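Local coordinates for protein sortase (Actinomyces oris, PDB 2XWG) that probably acts as a class C (pilin) sortase, a membrane-bound cysteine transpeptidase that joins fimbrial subunits during fimbrial assembly, at residues A72-P77 / E194-L199; V106-H111 / V171-S176; R205-L210 / T226-P231. One frame throughout, in Å; residues are numbered along the deposited sequence.

Contact 1 (A72-P77 / E194-L199); sequences APILDP and EETDSL. With CA (calcium ion), chain F.
Ile74 and Leu199 meet with two contrasting first torsions. In Ile74, chi1 of 10° leaves CG1 almost eclipsed with the backbone N, an uncommon setting, and the fully extended chi2 then carries CD1 outward to the other loop. In Leu199, chi1 of -55° sets CG anti to the carbonyl carbon. Ile74 CD1 sits 3.4 Å from Leu199 CB, a tight approach. One bond back, Ile74 CG1 lies roughly 3.7 Å from Thr196 CG2, a methyl that is itself crowded in the model. The short turn 196-199 is closed by Leu199 N donating to Thr196 O at 3.0 Å. Thr196 OG1 appears to donate to Ile74 O at 2.8 Å, but this carbonyl is crowded too and the details of the bond are doubtful.

Further on, the loop supplies a calcium ligand, Pro77 O, which binds the ion at 2.5 Å. A calcium-bound water also donates to Asp76 O at 3.0 Å, which ties two successive carbonyls to the metal. Glu80 O and Thr120 OG1 belong to the same site. The carboxylate of Asp76 turns elsewhere, OD1 forming a salt bridge with Arg222 and OD2 accepting from the backbone N of Trp78.

Asp76 lies about 6 Å, side chain to side chain, from Cys213, the predicted acyl-thioester nucleophile. An Asp-Pro-Trp sequence close to that cysteine is consistent with the lid of class C sortases, whose motif is Asp-Pro followed by an aromatic residue.

Contact 2 (V106-H111 / V171-S176); sequences VIPSIH and VFYVSS
Val106 and Tyr173 form an antiparallel hydrogen-bonded pair, joining strand 103-107 to strand 171-176, the strands first and last in order across the sheet of the sortase beta-barrel. The pair satisfies both of its donors and both acceptors: Val106 N gives to Tyr173 O and Tyr173 N gives to Val106 O, each at 3.1 Å. Both bonds are nearly straight, 163° and 161° at the hydrogen, and each donor lies in the plane of the carbonyl it meets. Val106 O also has the CA of Phe172 beside it, as a CH...O contact. Phe172 bonds through its backbone to Tyr183 on strand 179-191, while on the 103-107 side Ser175 bonds through its backbone to Arg104, so strand 171-176 is held along both of its edges.

Past Ile107 the ladder stops, since Pro108 has no N-H and the chain folds into a 3-10 turn. Ile107 O takes Ile110 N at 3.1 Å and Pro108 O takes His111 N, so these carbonyls are used within their own segment. Val171 O is left facing the turn, and a water fills the role of the missing donor. It donates to Val171 O at 2.7 Å, accepts from Ser109 N at 2.9 Å, and bonds Ser109 OG as well.

On one face Ile107 CG1 packs 3.8 Å from Phe172 CB. Phe172 CG stands between the backbone N and the carbonyl carbon (chi1 59°), and its ring heads away from residues 106-111 into the interior, against Ile105, Val208 and Leu210. The other face has Val106 CG1 beside Tyr173 CB at 3.7 Å, while Pro108 CG comes to the edge of the tyrosine ring, near its plane, 4.2 Å from CE2.

Contact 3 (R205-L210 / T226-P231); sequences RDLVTL and TGERVP
Arg205 grips Glu228 side-on, one nitrogen to each oxygen: NH2 to OE1 at 2.8 Å and NE to OE2 at 3.0 Å. Both oxygens lie close to the guanidinium plane, but the carboxylate is met from above its own plane, the two groups being turned 55° apart. The bend in the arginine at chi3 (92°) brings NE round to the glutamate. A second salt bridge runs from Arg229 NH1 to Asp206 OD2 at 2.9 Å, on the syn side but somewhat out of the carboxylate plane, with a bent N-H (139°) and the two planes nearly perpendicular. Gly141 N also donates to OD2, and Tyr183 OH bonds OD1.

Both bridges sit at one end of the antiparallel pair of strands 206-214 and 221-229, a hairpin of the sortase barrel. Val208 and Gly227 form a hydrogen-bonded pair, N to O both ways, and Arg229 N continues the ladder to Asp206 O. On the face of Leu207 and Glu228, the hydroxyls of Thr209 and Thr226 share a hydrogen bond at 3.2 Å, while Thr209 OG1 also bonds His145 NE2. Leu207 CD2 packs 3.7 Å from Glu228 CD and over one face of the Arg205 guanidinium, toward its rim.

Contacts 2 and 3 belong to the same sheet, their centres about 12 Å apart, and meet inside the barrel, where the tip of the Phe172 ring also touches Gly227 and Ile107 packs on Leu210. Contact 1 lies in loops on the other side of the chain's centre from contact 2, about 24 Å away between centres, and about 17 Å from contact 3, which it touches through Leu199 and Thr209. Along the chain, contact 2 is nested within the long loop closed by contact 1, and contact 3 follows both. Strand 206-214 runs from contact 3 towards the predicted nucleophile Cys213, so the barrel carries the active site, and contact 1 joins the presumed lid loop to the loop 194-199 beside it.

Contact 1 (A72-P77 / E194-L199)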
loop_
_atom_site.group_PDB
_atom_site.type_symbol
_atom_site.label_atom_id
_atom_site.label_comp_id
_atom_site.label_asym_id
_atom_site.label_seq_id
_atom_site.Cartn_x
_atom_site.Cartn_y
_atom_site.Cartn_z
ATOM N N ALA A 72 -1.428 -1.453 -16.106
ATOM C CA ALA A 72 -1.554 -2.871 -16.422
ATOM C C ALA A 72 -2.718 -3.492 -15.649
ATOM O O ALA A 72 -3.453 -2.791 -14.949
ATOM C CB ALA A 72 -0.242 -3.602 -16.110
ATOM N N PRO A 73 -2.908 -4.813 -15.788
ATOM C CA PRO A 73 -3.917 -5.427 -14.930
ATOM C C PRO A 73 -3.335 -5.599 -13.534
ATOM O O PRO A 73 -2.241 -6.166 -13.412
ATOM C CB PRO A 73 -4.138 -6.813 -15.568
ATOM C CG PRO A 73 -3.366 -6.814 -16.862
ATOM C CD PRO A 73 -2.276 -5.802 -16.678
ATOM N N ILE A 74 -4.027 -5.097 -12.512
ATOM C CA ILE A 74 -3.677 -5.431 -11.138
ATOM C C ILE A 74 -4.645 -6.457 -10.569
ATOM O O ILE A 74 -5.822 -6.177 -10.390
ATOM C CB ILE A 74 -3.637 -4.206 -10.213
ATOM C CG1 ILE A 74 -4.220 -2.982 -10.907
ATOM C CG2 ILE A 74 -2.210 -3.939 -9.768
ATOM C CD1 ILE A 74 -4.173 -1.735 -10.053
ATOM N N LEU A 75 -4.126 -7.650 -10.293
ATOM C CA LEU A 75 -4.904 -8.749 -9.733
ATOM C C LEU A 75 -5.085 -8.596 -8.208
ATOM O O LEU A 75 -4.286 -7.924 -7.555
ATOM C CB LEU A 75 -4.208 -10.078 -10.060
ATOM C CG LEU A 75 -4.204 -10.607 -11.509
ATOM C CD1 LEU A 75 -5.282 -11.675 -11.745
ATOM C CD2 LEU A 75 -4.321 -9.488 -12.556
ATOM N N ASP A 76 -6.129 -9.208 -7.642
ATOM C CA ASP A 76 -6.327 -9.208 -6.187
ATOM C C ASP A 76 -5.052 -9.618 -5.416
ATOM O O ASP A 76 -4.344 -10.554 -5.811
ATOM C CB ASP A 76 -7.491 -10.128 -5.817
ATOM C CG ASP A 76 -7.806 -10.126 -4.319
ATOM O OD1 ASP A 76 -8.262 -9.087 -3.768
ATOM O OD2 ASP A 76 -7.644 -11.193 -3.699
ATOM N N PRO A 77 -4.755 -8.913 -4.313
ATOM C CA PRO A 77 -3.574 -9.252 -3.508
ATOM C C PRO A 77 -3.580 -10.691 -2.985
ATOM O O PRO A 77 -2.508 -11.244 -2.767
ATOM C CB PRO A 77 -3.646 -8.252 -2.342
ATOM C CG PRO A 77 -4.409 -7.083 -2.901
ATOM C CD PRO A 77 -5.440 -7.706 -3.809
ATOM N N GLU A 194 -12.318 -9.400 -7.900
ATOM C CA GLU A 194 -11.866 -9.209 -9.270
ATOM C C GLU A 194 -12.066 -7.758 -9.719
ATOM O O GLU A 194 -11.480 -7.321 -10.719
ATOM C CB GLU A 194 -12.520 -10.231 -10.221
ATOM C CG GLU A 194 -14.054 -10.254 -10.214
ATOM C CD GLU A 194 -14.664 -11.019 -9.029
ATOM O OE1 GLU A 194 -13.957 -11.877 -8.425
ATOM O OE2 GLU A 194 -15.859 -10.757 -8.718
ATOM N N GLU A 195 -12.864 -7.016 -8.951
ATOM C CA GLU A 195 -13.156 -5.615 -9.235
ATOM C C GLU A 195 -11.999 -4.695 -8.823
ATOM O O GLU A 195 -11.979 -4.133 -7.721
ATOM C CB GLU A 195 -14.453 -5.191 -8.549
ATOM C CG GLU A 195 -15.708 -5.873 -9.118
ATOM C CD GLU A 195 -16.978 -5.561 -8.322
ATOM O OE1 GLU A 195 -17.014 -4.516 -7.624
ATOM O OE2 GLU A 195 -17.943 -6.365 -8.392
ATOM N N THR A 196 -11.066 -4.513 -9.749
ATOM C CA THR A 196 -9.767 -3.915 -9.467
ATOM C C THR A 196 -9.542 -2.506 -10.047
ATOM O O THR A 196 -8.597 -1.816 -9.661
ATOM C CB THR A 196 -8.693 -4.853 -9.996
ATOM O OG1 THR A 196 -8.039 -5.471 -8.887
ATOM C CG2 THR A 196 -7.700 -4.120 -10.890
ATOM N N ASP A 197 -10.416 -2.072 -10.957
ATOM C CA ASP A 197 -10.248 -0.790 -11.654
ATOM C C ASP A 197 -9.859 0.397 -10.773
ATOM O O ASP A 197 -9.198 1.326 -11.255
ATOM C CB ASP A 197 -11.516 -0.416 -12.427
ATOM C CG ASP A 197 -11.735 -1.286 -13.645
ATOM O OD1 ASP A 197 -10.772 -1.983 -14.049
ATOM O OD2 ASP A 197 -12.866 -1.264 -14.197
ATOM N N SER A 198 -10.273 0.386 -9.504
ATOM C CA SER A 198 -10.102 1.575 -8.661
ATOM C C SER A 198 -8.758 1.644 -7.936
ATOM O O SER A 198 -8.544 2.528 -7.099
ATOM C CB SER A 198 -11.261 1.742 -7.674
ATOM O OG SER A 198 -11.265 0.708 -6.714
ATOM N N LEU A 199 -7.861 0.722 -8.284
ATOM C CA LEU A 199 -6.504 0.690 -7.746
ATOM C C LEU A 199 -5.494 1.271 -8.755
ATOM O O LEU A 199 -4.291 1.329 -8.494
ATOM C CB LEU A 199 -6.114 -0.754 -7.389
ATOM C CG LEU A 199 -7.014 -1.538 -6.431
ATOM C CD1 LEU A 199 -6.486 -2.948 -6.244
ATOM C CD2 LEU A 199 -7.182 -0.826 -5.079
HETATM CA CA CA F . -0.154 -11.805 -3.523
HETATM O O HOH W 1 -1.566 -11.614 -5.967
HETATM O O HOH W 2 2.231 -12.577 -4.873
#

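Contact 2 (V106-H111 / V171-S176)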
loop_
_atom_site.group_PDB
_atom_site.type_symbol
_atom_site.label_atom_id
_atom_site.label_comp_id
_atom_site.label_asym_id
_atom_site.label_seq_id
_atom_site.Cartn_x
_atom_site.Cartn_y
_atom_site.Cartn_z
ATOM N N VAL A 106 1.042 4.719 9.977
ATOM C CA VAL A 106 0.392 4.897 11.262
ATOM C C VAL A 106 -0.976 5.491 10.993
ATOM O O VAL A 106 -1.095 6.500 10.292
ATOM C CB VAL A 106 1.191 5.810 12.224
ATOM C CG1 VAL A 106 1.467 7.113 11.578
ATOM C CG2 VAL A 106 0.407 6.044 13.515
ATOM N N ILE A 107 -2.012 4.821 11.499
ATOM C CA ILE A 107 -3.403 5.255 11.345
ATOM C C ILE A 107 -3.856 5.430 12.764
ATOM O O ILE A 107 -4.355 4.497 13.377
ATOM C CB ILE A 107 -4.218 4.175 10.678
ATOM C CG1 ILE A 107 -3.487 3.703 9.440
ATOM C CG2 ILE A 107 -5.625 4.702 10.287
ATOM C CD1 ILE A 107 -3.871 2.335 9.007
ATOM N N PRO A 108 -3.623 6.616 13.320
ATOM C CA PRO A 108 -3.687 6.787 14.766
ATOM C C PRO A 108 -5.023 6.362 15.289
ATOM O O PRO A 108 -5.064 5.658 16.296
ATOM C CB PRO A 108 -3.538 8.285 14.957
ATOM C CG PRO A 108 -2.954 8.775 13.712
ATOM C CD PRO A 108 -3.319 7.867 12.610
ATOM N N SER A 109 -6.100 6.765 14.618
ATOM C CA SER A 109 -7.442 6.622 15.196
ATOM C C SER A 109 -7.916 5.198 15.270
ATOM O O SER A 109 -8.973 4.942 15.847
ATOM C CB SER A 109 -8.480 7.446 14.434
ATOM O OG SER A 109 -8.747 6.881 13.159
ATOM N N ILE A 110 -7.165 4.276 14.662
ATOM C CA ILE A 110 -7.404 2.848 14.858
ATOM C C ILE A 110 -6.169 2.104 15.386
ATOM O O ILE A 110 -6.098 0.874 15.353
ATOM C CB ILE A 110 -7.994 2.179 13.612
ATOM C CG1 ILE A 110 -7.158 2.432 12.371
ATOM C CG2 ILE A 110 -9.409 2.725 13.356
ATOM C CD1 ILE A 110 -7.357 1.329 11.290
ATOM N N HIS A 111 -5.198 2.870 15.885
ATOM C CA HIS A 111 -4.062 2.286 16.578
ATOM C C HIS A 111 -3.291 1.317 15.691
ATOM O O HIS A 111 -2.798 0.296 16.150
ATOM C CB HIS A 111 -4.553 1.612 17.860
ATOM C CG HIS A 111 -5.424 2.501 18.691
ATOM N ND1 HIS A 111 -4.918 3.487 19.506
ATOM C CD2 HIS A 111 -6.770 2.579 18.808
ATOM C CE1 HIS A 111 -5.910 4.131 20.091
ATOM N NE2 HIS A 111 -7.046 3.596 19.689
ATOM N N VAL A 171 -7.390 10.383 9.055
ATOM C CA VAL A 171 -6.065 10.719 8.595
ATOM C C VAL A 171 -5.137 9.536 8.792
ATOM O O VAL A 171 -5.293 8.803 9.763
ATOM C CB VAL A 171 -5.588 11.926 9.391
ATOM C CG1 VAL A 171 -4.196 11.729 9.890
ATOM C CG2 VAL A 171 -5.724 13.182 8.551
ATOM N N PHE A 172 -4.227 9.313 7.842
ATOM C CA PHE A 172 -3.068 8.433 8.054
ATOM C C PHE A 172 -1.784 9.008 7.486
ATOM O O PHE A 172 -1.819 9.919 6.653
ATOM C CB PHE A 172 -3.277 7.001 7.537
ATOM C CG PHE A 172 -3.584 6.895 6.073
ATOM C CD1 PHE A 172 -4.906 6.901 5.620
ATOM C CD2 PHE A 172 -2.577 6.711 5.162
ATOM C CE1 PHE A 172 -5.205 6.765 4.284
ATOM C CE2 PHE A 172 -2.853 6.580 3.815
ATOM C CZ PHE A 172 -4.177 6.610 3.371
ATOM N N TYR A 173 -0.654 8.467 7.946
ATOM C CA TYR A 173 0.659 8.979 7.575
ATOM C C TYR A 173 1.528 7.859 7.095
ATOM O O TYR A 173 1.602 6.831 7.737
ATOM C CB TYR A 173 1.345 9.574 8.780
ATOM C CG TYR A 173 0.583 10.679 9.439
ATOM C CD1 TYR A 173 0.764 11.990 9.055
ATOM C CD2 TYR A 173 -0.306 10.415 10.471
ATOM C CE1 TYR A 173 0.081 13.022 9.672
ATOM C CE2 TYR A 173 -0.982 11.439 11.107
ATOM C CZ TYR A 173 -0.780 12.740 10.700
ATOM O OH TYR A 173 -1.463 13.769 11.317
ATOM N N VAL A 174 2.222 8.072 5.990
ATOM C CA VAL A 174 3.146 7.083 5.463
ATOM C C VAL A 174 4.578 7.657 5.469
ATOM O O VAL A 174 4.887 8.530 4.661
ATOM C CB VAL A 174 2.734 6.684 4.047
ATOM C CG1 VAL A 174 3.683 5.635 3.481
ATOM C CG2 VAL A 174 1.296 6.172 4.051
ATOM N N SER A 175 5.429 7.190 6.386
ATOM C CA SER A 175 6.837 7.618 6.441
ATOM C C SER A 175 7.805 6.697 5.695
ATOM O O SER A 175 7.760 5.480 5.849
ATOM C CB SER A 175 7.299 7.758 7.887
ATOM O OG SER A 175 6.563 8.791 8.511
ATOM N N SER A 176 8.675 7.284 4.879
ATOM C CA SER A 176 9.733 6.534 4.205
ATOM C C SER A 176 10.793 7.490 3.701
ATOM O O SER A 176 10.500 8.648 3.410
ATOM C CB SER A 176 9.189 5.754 3.014
ATOM O OG SER A 176 8.789 6.651 1.991
HETATM O O HOH W 3 -6.551 7.967 12.043
#

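Contact 3 (R205-L210 / T226-P231)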
loop_
_atom_site.group_PDB
_atom_site.type_symbol
_atom_site.label_atom_id
_atom_site.label_comp_id
_atom_site.label_asym_id
_atom_site.label_seq_id
_atom_site.Cartn_x
_atom_site.Cartn_y
_atom_site.Cartn_z
ATOM N N ARG A 205 -3.005 13.091 -9.462
ATOM C CA ARG A 205 -3.426 12.863 -8.081
ATOM C C ARG A 205 -2.412 12.003 -7.322
ATOM O O ARG A 205 -1.758 11.119 -7.899
ATOM C CB ARG A 205 -4.821 12.230 -8.026
ATOM C CG ARG A 205 -5.974 13.206 -8.261
ATOM C CD ARG A 205 -7.333 12.483 -8.235
ATOM N NE ARG A 205 -7.980 12.444 -6.914
ATOM C CZ ARG A 205 -8.958 11.595 -6.577
ATOM N NH1 ARG A 205 -9.393 10.697 -7.451
ATOM N NH2 ARG A 205 -9.498 11.629 -5.362
ATOM N N ASP A 206 -2.292 12.293 -6.030
ATOM C CA ASP A 206 -1.412 11.575 -5.108
ATOM C C ASP A 206 -2.311 10.766 -4.165
ATOM O O ASP A 206 -2.864 11.311 -3.203
ATOM C CB ASP A 206 -0.571 12.606 -4.327
ATOM C CG ASP A 206 0.497 11.971 -3.414
ATOM O OD1 ASP A 206 0.337 10.789 -3.025
ATOM O OD2 ASP A 206 1.489 12.677 -3.073
ATOM N N LEU A 207 -2.494 9.482 -4.447
ATOM C CA LEU A 207 -3.415 8.679 -3.643
ATOM C C LEU A 207 -2.750 7.469 -3.003
ATOM O O LEU A 207 -1.870 6.863 -3.593
ATOM C CB LEU A 207 -4.540 8.149 -4.524
ATOM C CG LEU A 207 -5.298 9.050 -5.472
ATOM C CD1 LEU A 207 -6.210 8.191 -6.321
ATOM C CD2 LEU A 207 -6.089 10.040 -4.657
ATOM N N VAL A 208 -3.217 7.082 -1.821
ATOM C CA VAL A 208 -2.874 5.770 -1.266
ATOM C C VAL A 208 -4.127 5.004 -0.862
ATOM O O VAL A 208 -4.978 5.538 -0.162
ATOM C CB VAL A 208 -2.007 5.877 -0.014
ATOM C CG1 VAL A 208 -1.963 4.536 0.674
ATOM C CG2 VAL A 208 -0.617 6.332 -0.377
ATOM N N THR A 209 -4.236 3.751 -1.287
ATOM C CA THR A 209 -5.343 2.904 -0.856
ATOM C C THR A 209 -4.901 1.786 0.095
ATOM O O THR A 209 -3.990 1.005 -0.217
ATOM C CB THR A 209 -6.050 2.259 -2.053
ATOM O OG1 THR A 209 -6.513 3.289 -2.932
ATOM C CG2 THR A 209 -7.241 1.435 -1.589
ATOM N N LEU A 210 -5.553 1.725 1.254
ATOM C CA LEU A 210 -5.417 0.617 2.178
ATOM C C LEU A 210 -6.450 -0.459 1.836
ATOM O O LEU A 210 -7.655 -0.215 1.890
ATOM C CB LEU A 210 -5.655 1.126 3.593
ATOM C CG LEU A 210 -4.915 2.426 3.923
ATOM C CD1 LEU A 210 -5.247 2.899 5.316
ATOM C CD2 LEU A 210 -3.404 2.259 3.788
ATOM N N THR A 226 -9.390 4.808 0.572
ATOM C CA THR A 226 -8.474 5.596 -0.230
ATOM C C THR A 226 -8.234 6.918 0.473
ATOM O O THR A 226 -9.177 7.551 0.947
ATOM C CB THR A 226 -9.039 5.866 -1.643
ATOM O OG1 THR A 226 -9.327 4.625 -2.314
ATOM C CG2 THR A 226 -8.049 6.679 -2.475
ATOM N N GLY A 227 -6.974 7.327 0.566
ATOM C CA GLY A 227 -6.652 8.632 1.118
ATOM C C GLY A 227 -5.988 9.475 0.047
ATOM O O GLY A 227 -5.365 8.932 -0.873
ATOM N N GLU A 228 -6.117 10.796 0.157
ATOM C CA GLU A 228 -5.467 11.694 -0.784
ATOM C C GLU A 228 -4.455 12.577 -0.069
ATOM O O GLU A 228 -4.701 13.048 1.045
ATOM C CB GLU A 228 -6.482 12.545 -1.535
ATOM C CG GLU A 228 -5.872 13.296 -2.722
ATOM C CD GLU A 228 -6.895 13.583 -3.825
ATOM O OE1 GLU A 228 -8.107 13.348 -3.602
ATOM O OE2 GLU A 228 -6.485 14.034 -4.916
ATOM N N ARG A 229 -3.310 12.785 -0.707
ATOM C CA ARG A 229 -2.239 13.564 -0.118
ATOM C C ARG A 229 -2.772 14.911 0.367
ATOM O O ARG A 229 -3.492 15.589 -0.349
ATOM C CB ARG A 229 -1.122 13.766 -1.148
ATOM C CG ARG A 229 0.104 14.530 -0.634
ATOM C CD ARG A 229 0.888 13.712 0.386
ATOM N NE ARG A 229 2.129 14.367 0.805
ATOM C CZ ARG A 229 3.269 14.253 0.129
ATOM N NH1 ARG A 229 3.297 13.529 -0.983
ATOM N NH2 ARG A 229 4.373 14.858 0.543
ATOM N N VAL A 230 -2.427 15.275 1.596
ATOM C CA VAL A 230 -2.751 16.576 2.160
ATOM C C VAL A 230 -1.466 17.240 2.670
ATOM O O VAL A 230 -0.696 16.616 3.408
ATOM C CB VAL A 230 -3.705 16.448 3.354
ATOM C CG1 VAL A 230 -3.555 17.665 4.258
ATOM C CG2 VAL A 230 -5.152 16.286 2.882
ATOM N N PRO A 231 -1.210 18.500 2.275
ATOM C CA PRO A 231 -0.035 19.150 2.880
ATOM C C PRO A 231 -0.332 19.587 4.316
ATOM O O PRO A 231 -1.500 19.802 4.672
ATOM C CB PRO A 231 0.223 20.357 1.960
ATOM C CG PRO A 231 -0.493 20.011 0.653
ATOM C CD PRO A 231 -1.721 19.250 1.112
#